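Local coordinates for DNA mismatch repair protein MutS (Thermus aquaticus, PDB 1EWQ) that binds mismatched DNA, has a weak ATPase activity and takes part in DNA mismatch repair, possibly carrying out the mismatch recognition step, at residues V21-R24 with D25-P28; L306-V309 with E310-R314; D405-L408 with D409-A413; K636-F639 with M640-E644; R756-L759 with Q760-A764. All blocks are in the same frame, centred on the assembly; numbering follows the deposited sequence.

Interaction 1 of 5, residues V21-R24 with D25-P28; sequences VELR and DQYP
Arg24 and Asp25, neighbours in sequence, close a salt bridge across the side of the helix, with NH2 of Arg24 3.1 Å from OD2 of Asp25. This bond is nearly straight (168°) and lies close to the guanidinium plane, reaching OD2 on its syn side; a second, weak bond runs from the same NH2 to OD1. The carboxylate stands at the edge of the guanidinium, but its own plane is turned 67° from it. Arg24 gets there because its CG is anti to the backbone N (chi1 -176°) and its chain bends at chi3, folding the guanidinium back beside the carboxylate. OD2 of Asp25 also lies 2.9 Å from Val21 O, two acceptors with no bond between them, a closeness that the arginine probably helps to offset. An alanine in place of Arg24 is likely to leave the carboxylate without its charged mate beside that carbonyl. The setting is the C-terminal end of helix 15-26 in MutS domain I: Asp25 N bonds to Val21 O, whereas Gln26 N and Tyr27 N turn to the carbonyls three residues back, Leu23 O and Arg24 O. A water lies within hydrogen-bonding distance of both Arg24 O and Tyr27 O, bridging the last turn. CG2 of Val21 lies over one guanidinium face, offset toward its rim. Farther out, the Tyr27 ring packs on Val112 of strand 110-116, and Leu23 on Leu32 of strand 31-36.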
# COMPACT_ATOMS: atom_id res chain seq x y z
N VAL C 21 17.42 -23.64 17.36
CA VAL C 21 17.36 -24.33 16.07
C VAL C 21 16.45 -25.55 16.09
O VAL C 21 15.80 -25.86 15.09
CB VAL C 21 18.79 -24.75 15.63
CG1 VAL C 21 18.72 -25.72 14.45
CG2 VAL C 21 19.59 -23.51 15.23
N GLU C 22 16.38 -26.23 17.23
CA GLU C 22 15.54 -27.42 17.37
C GLU C 22 14.07 -27.07 17.18
O GLU C 22 13.36 -27.72 16.42
CB GLU C 22 15.73 -28.03 18.76
CG GLU C 22 15.48 -29.52 18.82
CD GLU C 22 16.62 -30.32 18.22
OE1 GLU C 22 17.75 -30.23 18.77
OE2 GLU C 22 16.40 -31.03 17.21
N LEU C 23 13.62 -26.03 17.88
CA LEU C 23 12.23 -25.58 17.79
C LEU C 23 11.94 -25.03 16.40
O LEU C 23 10.92 -25.37 15.80
CB LEU C 23 11.95 -24.50 18.84
CG LEU C 23 12.09 -24.89 20.31
CD1 LEU C 23 11.98 -23.65 21.19
CD2 LEU C 23 11.01 -25.89 20.68
N ARG C 24 12.84 -24.19 15.91
CA ARG C 24 12.69 -23.57 14.60
C ARG C 24 12.29 -24.56 13.51
O ARG C 24 11.26 -24.39 12.86
CB ARG C 24 13.99 -22.87 14.20
CG ARG C 24 13.91 -22.12 12.89
CD ARG C 24 15.30 -21.92 12.32
NE ARG C 24 15.96 -23.21 12.13
CZ ARG C 24 17.21 -23.36 11.70
NH1 ARG C 24 17.96 -22.31 11.41
NH2 ARG C 24 17.71 -24.59 11.57
N ASP C 25 13.11 -25.58 13.32
CA ASP C 25 12.85 -26.59 12.29
C ASP C 25 11.50 -27.28 12.44
O ASP C 25 10.97 -27.82 11.48
CB ASP C 25 13.97 -27.63 12.27
CG ASP C 25 15.30 -27.04 11.80
OD1 ASP C 25 15.33 -26.45 10.70
OD2 ASP C 25 16.30 -27.18 12.54
N GLN C 26 10.95 -27.26 13.65
CA GLN C 26 9.66 -27.87 13.91
C GLN C 26 8.52 -27.09 13.26
O GLN C 26 7.44 -27.64 13.05
CB GLN C 26 9.41 -27.97 15.41
CG GLN C 26 10.19 -29.07 16.09
CD GLN C 26 10.03 -29.05 17.60
OE1 GLN C 26 8.92 -28.89 18.11
NE2 GLN C 26 11.13 -29.24 18.32
N TYR C 27 8.75 -25.81 12.95
CA TYR C 27 7.72 -24.98 12.32
C TYR C 27 8.27 -24.23 11.10
O TYR C 27 8.33 -23.00 11.09
CB TYR C 27 7.14 -24.00 13.33
CG TYR C 27 6.57 -24.66 14.56
CD1 TYR C 27 7.38 -24.97 15.65
CD2 TYR C 27 5.22 -25.01 14.63
CE1 TYR C 27 6.86 -25.60 16.78
CE2 TYR C 27 4.69 -25.64 15.74
CZ TYR C 27 5.52 -25.93 16.81
OH TYR C 27 4.99 -26.55 17.92
N PRO C 28 8.65 -24.97 10.06
CA PRO C 28 9.20 -24.51 8.78
C PRO C 28 8.53 -23.33 8.10
O PRO C 28 9.19 -22.52 7.45
CB PRO C 28 9.13 -25.77 7.91
CG PRO C 28 9.36 -26.85 8.91
CD PRO C 28 8.49 -26.44 10.05
O HOH W 1 10.71 -21.76 12.27

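Interaction 2 of 5, residues L306-V309 with E310-R314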
# COMPACT_ATOMS: atom_id res chain seq x y z
N LEU C 306 -38.68 -6.44 12.31
CA LEU C 306 -39.20 -5.11 12.02
C LEU C 306 -39.99 -4.57 13.20
O LEU C 306 -39.99 -3.37 13.44
CB LEU C 306 -40.07 -5.13 10.75
CG LEU C 306 -39.31 -5.28 9.42
CD1 LEU C 306 -40.31 -5.48 8.29
CD2 LEU C 306 -38.43 -4.04 9.16
N ASP C 307 -40.66 -5.45 13.95
CA ASP C 307 -41.41 -4.97 15.11
C ASP C 307 -40.44 -4.38 16.12
O ASP C 307 -40.68 -3.28 16.61
CB ASP C 307 -42.23 -6.09 15.76
CG ASP C 307 -43.42 -6.49 14.93
OD1 ASP C 307 -43.96 -5.61 14.22
OD2 ASP C 307 -43.83 -7.67 14.96
N ARG C 308 -39.35 -5.08 16.40
CA ARG C 308 -38.37 -4.56 17.35
C ARG C 308 -37.73 -3.25 16.87
O ARG C 308 -37.48 -2.34 17.67
CB ARG C 308 -37.30 -5.61 17.63
CG ARG C 308 -37.82 -6.80 18.43
CD ARG C 308 -36.69 -7.55 19.12
NE ARG C 308 -36.76 -7.41 20.57
CZ ARG C 308 -36.69 -6.25 21.22
NH1 ARG C 308 -36.52 -5.12 20.54
NH2 ARG C 308 -36.83 -6.20 22.55
N VAL C 309 -37.48 -3.15 15.57
CA VAL C 309 -36.88 -1.93 15.01
C VAL C 309 -37.88 -0.79 15.20
O VAL C 309 -37.55 0.26 15.76
CB VAL C 309 -36.61 -2.08 13.49
CG1 VAL C 309 -36.07 -0.78 12.92
CG2 VAL C 309 -35.64 -3.23 13.25
N GLU C 310 -39.10 -1.01 14.73
CA GLU C 310 -40.15 -0.01 14.83
C GLU C 310 -40.32 0.45 16.26
O GLU C 310 -40.56 1.63 16.52
CB GLU C 310 -41.47 -0.59 14.32
CG GLU C 310 -42.61 0.40 14.30
CD GLU C 310 -43.77 -0.07 13.44
OE1 GLU C 310 -44.45 -1.04 13.81
OE2 GLU C 310 -43.99 0.52 12.36
N GLY C 311 -40.18 -0.49 17.19
CA GLY C 311 -40.31 -0.17 18.60
C GLY C 311 -39.27 0.83 19.05
O GLY C 311 -39.56 1.72 19.86
N PHE C 312 -38.04 0.70 18.56
CA PHE C 312 -36.99 1.63 18.94
C PHE C 312 -37.11 2.93 18.14
O PHE C 312 -36.57 3.95 18.54
CB PHE C 312 -35.60 1.02 18.73
CG PHE C 312 -35.13 0.17 19.89
CD1 PHE C 312 -34.83 -1.17 19.70
CD2 PHE C 312 -34.97 0.73 21.15
CE1 PHE C 312 -34.37 -1.95 20.75
CE2 PHE C 312 -34.50 -0.05 22.21
CZ PHE C 312 -34.20 -1.39 22.02
N VAL C 313 -37.82 2.88 17.02
CA VAL C 313 -38.01 4.07 16.21
C VAL C 313 -38.98 4.98 16.96
O VAL C 313 -38.81 6.20 16.97
CB VAL C 313 -38.59 3.73 14.82
CG1 VAL C 313 -39.15 5.00 14.17
CG2 VAL C 313 -37.51 3.13 13.93
N ARG C 314 -39.98 4.39 17.59
CA ARG C 314 -40.98 5.16 18.34
C ARG C 314 -40.44 5.64 19.67
O ARG C 314 -40.41 6.84 19.94
CB ARG C 314 -42.22 4.32 18.60
CG ARG C 314 -42.82 3.72 17.35
CD ARG C 314 -44.10 2.97 17.68
NE ARG C 314 -44.57 2.19 16.54
CZ ARG C 314 -45.68 1.47 16.54
NH1 ARG C 314 -46.45 1.43 17.63
NH2 ARG C 314 -46.03 0.78 15.46
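Glu310 N bonds to Leu306 O at 2.8 Å, the first of four successive i to i+4 bonds that carry an unbroken alpha-helical backbone from Leu306 to Val313. In the last of these, Val313 N lies in the carbonyl plane of Val309 O, which also receives a weak bond from Phe312 N. Above this frame Arg308 and Phe312, one turn apart, run alongside each other in the same direction. NH1 of Arg308 comes to 3.8 Å from CE1 of Phe312, the guanidinium and ring planes being 28° apart. A bend at chi3 (113°) turns the end of the arginine back toward the ring. Phe312 also brings CD1 to 3.5 Å from the carbonyl O of Arg308. These residues belong to the final turns of helix 299-314 in MutS domain III, and this flank packs against helix 514-540: Arg308 touches Leu527 and Tyr530, and Phe312 meets Ala534. Val309 and Val313 make a looser apolar pair, CG1 to CG2 4.3 Å, while CG2 of Val313 sits nearer to Val309 O, at 3.4 Å. Val309 itself packs on Phe608. Charged groups follow another line of the helix, where Glu310 OE1 forms a salt bridge with Arg314 NH2 at 2.9 Å. Asp307, nearly one turn before Glu310, sends its OD1 to a salt bridge with Arg544, a partner that probably offsets the like charge of the two neighbouring acids.

Interaction 3 of 5, residues D405-L408 with D409-A413; sequences DPDL and DALRA
Leu408 lies across one face of the Arg412 guanidinium, its CG 3.6 Å from NH1 and about 3.4 Å above the plane, toward the rim. The branch CD2 reaches along to NH2 of the arginine at 3.5 Å, so that the leucine covers the planar group with aliphatic carbon. Leu408 reaches it with CG anti to the backbone N (chi1 178°), while Arg412 bends at chi2 (-135°) to bring its end back along the helix. At the edge of the same guanidinium, in its plane, stands Asp409 OD1, a long ion pair with NH1 at 3.7 Å. That oxygen also accepts from Gly403 N, and NH2 of Arg412 makes a weak hydrogen bond to Ile400 O, so the loop ahead of the helix meets both charges. One residue earlier along the helix, the neighbouring i to i+4 pair brings OD1 of Asp407 to 3.4 Å from CD1 of Leu411. All this occupies the first turns of helix 406-433 in MutS domain III, where Asp405 is the N-cap: its OD1 accepts from Leu408 N at 3.0 Å, although the placement of that oxygen is less sure. Pro406 follows as the first helical residue, and the regular backbone bonds begin with Asp409 N to Asp405 O at 2.9 Å. The other carboxylate oxygen of the cap, OD2, pairs with Arg498 on helix 479-511; Leu408 also packs on Arg498, and Leu411 on Ile495.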
# COMPACT_ATOMS: atom_id res chain seq x y z
N ASP C 405 -7.13 -9.45 50.05
CA ASP C 405 -6.50 -10.71 50.43
C ASP C 405 -5.55 -10.49 51.60
O ASP C 405 -4.53 -9.82 51.47
CB ASP C 405 -5.75 -11.28 49.23
CG ASP C 405 -5.06 -12.59 49.54
OD1 ASP C 405 -3.82 -12.60 49.64
OD2 ASP C 405 -5.77 -13.61 49.69
N PRO C 406 -5.87 -11.08 52.77
CA PRO C 406 -5.05 -10.95 53.98
C PRO C 406 -3.57 -11.31 53.83
O PRO C 406 -2.71 -10.62 54.36
CB PRO C 406 -5.78 -11.84 55.00
CG PRO C 406 -6.49 -12.84 54.14
CD PRO C 406 -6.98 -12.03 52.97
N ASP C 407 -3.29 -12.39 53.11
CA ASP C 407 -1.91 -12.82 52.87
C ASP C 407 -1.16 -11.64 52.23
O ASP C 407 -0.08 -11.24 52.70
CB ASP C 407 -1.89 -14.03 51.92
CG ASP C 407 -0.52 -14.70 51.83
OD1 ASP C 407 0.51 -13.99 51.80
OD2 ASP C 407 -0.49 -15.96 51.78
N LEU C 408 -1.75 -11.09 51.17
CA LEU C 408 -1.19 -9.95 50.43
C LEU C 408 -1.05 -8.69 51.29
O LEU C 408 -0.02 -8.02 51.27
CB LEU C 408 -2.05 -9.65 49.20
CG LEU C 408 -1.69 -8.46 48.29
CD1 LEU C 408 -0.25 -8.59 47.80
CD2 LEU C 408 -2.66 -8.43 47.11
N ASP C 409 -2.09 -8.37 52.05
CA ASP C 409 -2.04 -7.19 52.91
C ASP C 409 -0.97 -7.32 53.99
O ASP C 409 -0.30 -6.35 54.33
CB ASP C 409 -3.41 -6.94 53.55
CG ASP C 409 -4.44 -6.49 52.54
OD1 ASP C 409 -4.19 -5.48 51.86
OD2 ASP C 409 -5.49 -7.13 52.43
N ALA C 410 -0.80 -8.53 54.51
CA ALA C 410 0.22 -8.77 55.52
C ALA C 410 1.55 -8.47 54.85
O ALA C 410 2.42 -7.82 55.43
CB ALA C 410 0.18 -10.22 56.00
N LEU C 411 1.69 -8.95 53.62
CA LEU C 411 2.91 -8.76 52.84
C LEU C 411 3.19 -7.29 52.53
O LEU C 411 4.33 -6.85 52.64
CB LEU C 411 2.84 -9.57 51.55
CG LEU C 411 2.88 -11.10 51.69
CD1 LEU C 411 2.60 -11.74 50.34
CD2 LEU C 411 4.24 -11.55 52.21
N ARG C 412 2.16 -6.55 52.13
CA ARG C 412 2.33 -5.14 51.81
C ARG C 412 2.67 -4.32 53.05
O ARG C 412 3.51 -3.42 53.00
CB ARG C 412 1.07 -4.56 51.16
CG ARG C 412 0.77 -5.07 49.75
CD ARG C 412 0.39 -3.89 48.85
NE ARG C 412 -0.35 -4.26 47.64
CZ ARG C 412 -1.59 -4.75 47.64
NH1 ARG C 412 -2.23 -4.93 48.79
NH2 ARG C 412 -2.18 -5.05 46.49
N ALA C 413 2.01 -4.64 54.16
CA ALA C 413 2.23 -3.94 55.42
C ALA C 413 3.71 -3.99 55.79
O ALA C 413 4.32 -2.96 56.09
CB ALA C 413 1.40 -4.58 56.52

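Interaction 4 of 5, residues K636-F639 with M640-E644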
# COMPACT_ATOMS: atom_id res chain seq x y z
N LYS C 636 -11.86 -14.24 -22.12
CA LYS C 636 -10.89 -13.18 -22.37
C LYS C 636 -11.60 -11.91 -22.86
O LYS C 636 -11.32 -10.81 -22.38
CB LYS C 636 -9.87 -13.67 -23.41
CG LYS C 636 -8.73 -12.72 -23.73
CD LYS C 636 -7.68 -12.67 -22.62
CE LYS C 636 -8.11 -11.79 -21.44
NZ LYS C 636 -7.01 -11.57 -20.46
N SER C 637 -12.51 -12.07 -23.81
CA SER C 637 -13.27 -10.95 -24.37
C SER C 637 -14.30 -10.37 -23.40
O SER C 637 -14.84 -11.08 -22.55
CB SER C 637 -13.98 -11.40 -25.64
OG SER C 637 -14.83 -10.38 -26.12
N THR C 638 -14.57 -9.08 -23.53
CA THR C 638 -15.53 -8.40 -22.68
C THR C 638 -16.91 -9.01 -22.90
O THR C 638 -17.68 -9.21 -21.95
CB THR C 638 -15.59 -6.88 -22.97
OG1 THR C 638 -14.48 -6.23 -22.32
CG2 THR C 638 -16.89 -6.27 -22.47
N PHE C 639 -17.21 -9.30 -24.16
CA PHE C 639 -18.48 -9.90 -24.53
C PHE C 639 -18.60 -11.29 -23.95
O PHE C 639 -19.64 -11.66 -23.41
CB PHE C 639 -18.60 -9.98 -26.06
CG PHE C 639 -19.81 -10.75 -26.53
CD1 PHE C 639 -21.07 -10.17 -26.49
CD2 PHE C 639 -19.67 -12.04 -27.02
CE1 PHE C 639 -22.19 -10.88 -26.94
CE2 PHE C 639 -20.79 -12.75 -27.46
CZ PHE C 639 -22.05 -12.17 -27.42
N MSE C 640 -17.53 -12.08 -24.06
CA MSE C 640 -17.55 -13.44 -23.55
C MSE C 640 -17.68 -13.52 -22.03
O MSE C 640 -18.34 -14.40 -21.51
CB MSE C 640 -16.28 -14.19 -23.98
CG MSE C 640 -16.24 -15.63 -23.48
SE MSE C 640 -14.73 -16.65 -24.14
CE MSE C 640 -15.59 -17.44 -25.66
N VAL C 641 -17.04 -12.59 -21.33
CA VAL C 641 -17.11 -12.58 -19.88
C VAL C 641 -18.52 -12.30 -19.41
O VAL C 641 -19.02 -12.95 -18.49
CB VAL C 641 -16.16 -11.53 -19.28
CG1 VAL C 641 -16.32 -11.48 -17.76
CG2 VAL C 641 -14.73 -11.87 -19.62
N GLU C 642 -19.18 -11.34 -20.05
CA GLU C 642 -20.54 -11.00 -19.67
C GLU C 642 -21.48 -12.16 -20.02
O GLU C 642 -22.45 -12.40 -19.31
CB GLU C 642 -20.96 -9.68 -20.34
CG GLU C 642 -19.90 -8.58 -20.15
CD GLU C 642 -20.39 -7.17 -20.43
OE1 GLU C 642 -21.23 -6.98 -21.33
OE2 GLU C 642 -19.91 -6.23 -19.76
N MSE C 643 -21.19 -12.88 -21.10
CA MSE C 643 -22.03 -14.01 -21.47
C MSE C 643 -21.91 -15.11 -20.42
O MSE C 643 -22.88 -15.80 -20.11
CB MSE C 643 -21.67 -14.56 -22.85
CG MSE C 643 -22.06 -13.67 -24.01
SE MSE C 643 -23.96 -13.32 -24.07
CE MSE C 643 -24.00 -11.60 -23.20
N GLU C 644 -20.71 -15.28 -19.86
CA GLU C 644 -20.50 -16.29 -18.82
C GLU C 644 -21.36 -15.93 -17.62
O GLU C 644 -22.04 -16.78 -17.05
CB GLU C 644 -19.03 -16.35 -18.40
CG GLU C 644 -18.13 -17.10 -19.36
CD GLU C 644 -16.68 -17.18 -18.88
OE1 GLU C 644 -15.91 -17.95 -19.48
OE2 GLU C 644 -16.32 -16.48 -17.92
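The Phe639 ring receives Met643 over one face: CG of the selenomethionine stands 3.9 Å from the ring centroid, 17° off the normal, in a CH-pi contact. Its nearest ring atom is CZ, 3.7 Å from CG, so the methylene sits toward the rim. The selenium follows obliquely, SE lying 4.6 Å from the centroid and 35° off the normal, a Met-aromatic contact made here by selenium in place of sulfur. Phe639 swings its ring to this side with CG anti to the backbone N (chi1 173°), and Met643 folds at chi2 and chi3 to bring its end across it. Met643 N in turn bonds to Phe639 O at 3.0 Å, tying the two residues through the backbone as well. With the ring of Phe639 cut back to a serine, Met643 would probably lose the surface its CG rests on, and its selenium-bearing end would be freer to turn. Ser637 is the N-cap of helix 638-652, and its carbonyl O takes the first i to i+4 bond, from Val641 N at 2.9 Å. On another side of the helix Thr638 and Glu642 run alongside each other, CG2 to OE2 4.1 Å, but the carboxylate finds its salt bridge in Arg666. The segment belongs to the ATPase domain, MutS domain V, and faces the second subunit: Ser637 packs on Met586 and Met640 on Val741 of that subunit. The contact is thus largely apolar and polarisable at the ring, while the buried Glu642 carboxylate is paired with an arginine.

Interaction 5 of 5, residues R756-L759 with Q760-A764; sequences RALL and QAMAA
Met762, a selenomethionine with SE in place of sulfur, turns back over Leu758 because its CG is anti to the carbonyl carbon (chi1 -77°) and its chain, extended through chi2, bends at chi3 (-102°), which carries the terminal methyl CE along the helix to the preceding turn. Leu758 places its own CG likewise beside the backbone N, leaving CB to meet the methyl. This i to i+4 pairing belongs to helix 749-762, close to the C-terminal end of the chain in MutS domain V. Beneath it, Met762 N bonds to Leu758 O at 2.9 Å, and the same carbonyl receives a second, weak bond from Ala761 N. The latter amide is divided, since it also bonds weakly to Ala757 O at 3.2 Å, a sign that the backbone is less regular here than one residue earlier, where Gln760 N reaches Arg756 O at 3.0 Å. Ala763 N bonds to Leu759 O at 2.8 Å. Gln760 lays its aliphatic part against the turn, CG lying 2.9 Å from the carbonyl O of Arg756. Within the subunit, Arg756 makes a salt bridge through NE with Glu740, and Leu759 rests on Val739, both in helix 738-744. Across the dimer, Leu758 packs on Thr678 of the second subunit and Met762 on Ala675 of that subunit, so the pair forms part of the interface between the two chains. The methyl CE of Met762 comes 3.4 Å from CB of Leu758, tighter than usual for two carbons, and lies 3.1 Å from the carbonyl O of Leu758.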
# COMPACT_ATOMS: atom_id res chain seq x y z
N ARG C 756 -26.48 12.74 -38.08
CA ARG C 756 -27.93 12.93 -38.01
C ARG C 756 -28.57 12.59 -39.36
O ARG C 756 -29.62 11.94 -39.42
CB ARG C 756 -28.30 14.37 -37.61
CG ARG C 756 -27.90 14.77 -36.19
CD ARG C 756 -28.62 16.05 -35.76
NE ARG C 756 -28.20 16.56 -34.46
CZ ARG C 756 -27.27 17.50 -34.30
NH1 ARG C 756 -26.67 18.05 -35.35
NH2 ARG C 756 -26.94 17.90 -33.08
N ALA C 757 -27.91 13.03 -40.44
CA ALA C 757 -28.39 12.76 -41.79
C ALA C 757 -28.43 11.26 -42.08
O ALA C 757 -29.33 10.78 -42.76
CB ALA C 757 -27.49 13.46 -42.80
N LEU C 758 -27.44 10.54 -41.57
CA LEU C 758 -27.37 9.10 -41.77
C LEU C 758 -28.48 8.43 -40.97
O LEU C 758 -29.12 7.49 -41.45
CB LEU C 758 -26.02 8.56 -41.30
CG LEU C 758 -24.83 8.73 -42.25
CD1 LEU C 758 -23.53 8.46 -41.52
CD2 LEU C 758 -25.01 7.78 -43.44
N LEU C 759 -28.72 8.92 -39.76
CA LEU C 759 -29.76 8.37 -38.90
C LEU C 759 -31.13 8.50 -39.55
O LEU C 759 -31.92 7.55 -39.58
CB LEU C 759 -29.79 9.11 -37.56
CG LEU C 759 -29.39 8.37 -36.28
CD1 LEU C 759 -29.65 9.29 -35.09
CD2 LEU C 759 -30.19 7.09 -36.14
N GLN C 760 -31.42 9.69 -40.06
CA GLN C 760 -32.70 9.97 -40.69
C GLN C 760 -32.89 9.22 -42.00
O GLN C 760 -34.02 9.02 -42.43
CB GLN C 760 -32.83 11.49 -40.89
CG GLN C 760 -32.50 12.26 -39.61
CD GLN C 760 -32.45 13.76 -39.79
OE1 GLN C 760 -31.96 14.26 -40.81
NE2 GLN C 760 -32.93 14.50 -38.79
N ALA C 761 -31.80 8.80 -42.62
CA ALA C 761 -31.89 8.05 -43.86
C ALA C 761 -32.13 6.58 -43.51
O ALA C 761 -32.96 5.91 -44.13
CB ALA C 761 -30.61 8.19 -44.66
N MSE C 762 -31.39 6.08 -42.52
CA MSE C 762 -31.54 4.70 -42.07
C MSE C 762 -32.95 4.51 -41.54
O MSE C 762 -33.74 3.74 -42.09
CB MSE C 762 -30.54 4.39 -40.96
CG MSE C 762 -29.12 4.14 -41.41
SE MSE C 762 -27.96 3.95 -39.89
CE MSE C 762 -27.16 5.68 -39.90
N ALA C 763 -33.26 5.22 -40.46
CA ALA C 763 -34.57 5.16 -39.82
C ALA C 763 -35.66 5.31 -40.88
O ALA C 763 -36.75 4.77 -40.74
CB ALA C 763 -34.69 6.25 -38.77
N ALA C 764 -35.35 6.06 -41.94
CA ALA C 764 -36.30 6.26 -43.02
C ALA C 764 -36.31 5.02 -43.90
O ALA C 764 -36.61 5.09 -45.10
CB ALA C 764 -35.92 7.48 -43.85

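Overall arrangement
From the N terminus, the five contacts follow one another in series; each is confined to a single helix or helix end, so none closes a long loop and none nests in or crosses another. Interaction 1 ends the first helix of domain I, against its mixed sheet. Interactions 2 and 3 both belong to domain III, yet their centres are 54 Å apart: the former packs against helix 514-540, the latter starts helix 406-433 beside helix 479-511. Interactions 4 and 5 share domain V, their centres 31 Å apart, and both touch the second subunit. Interactions 3 and 5, with centres 100 Å apart, lie on opposite sides of the chain's centre.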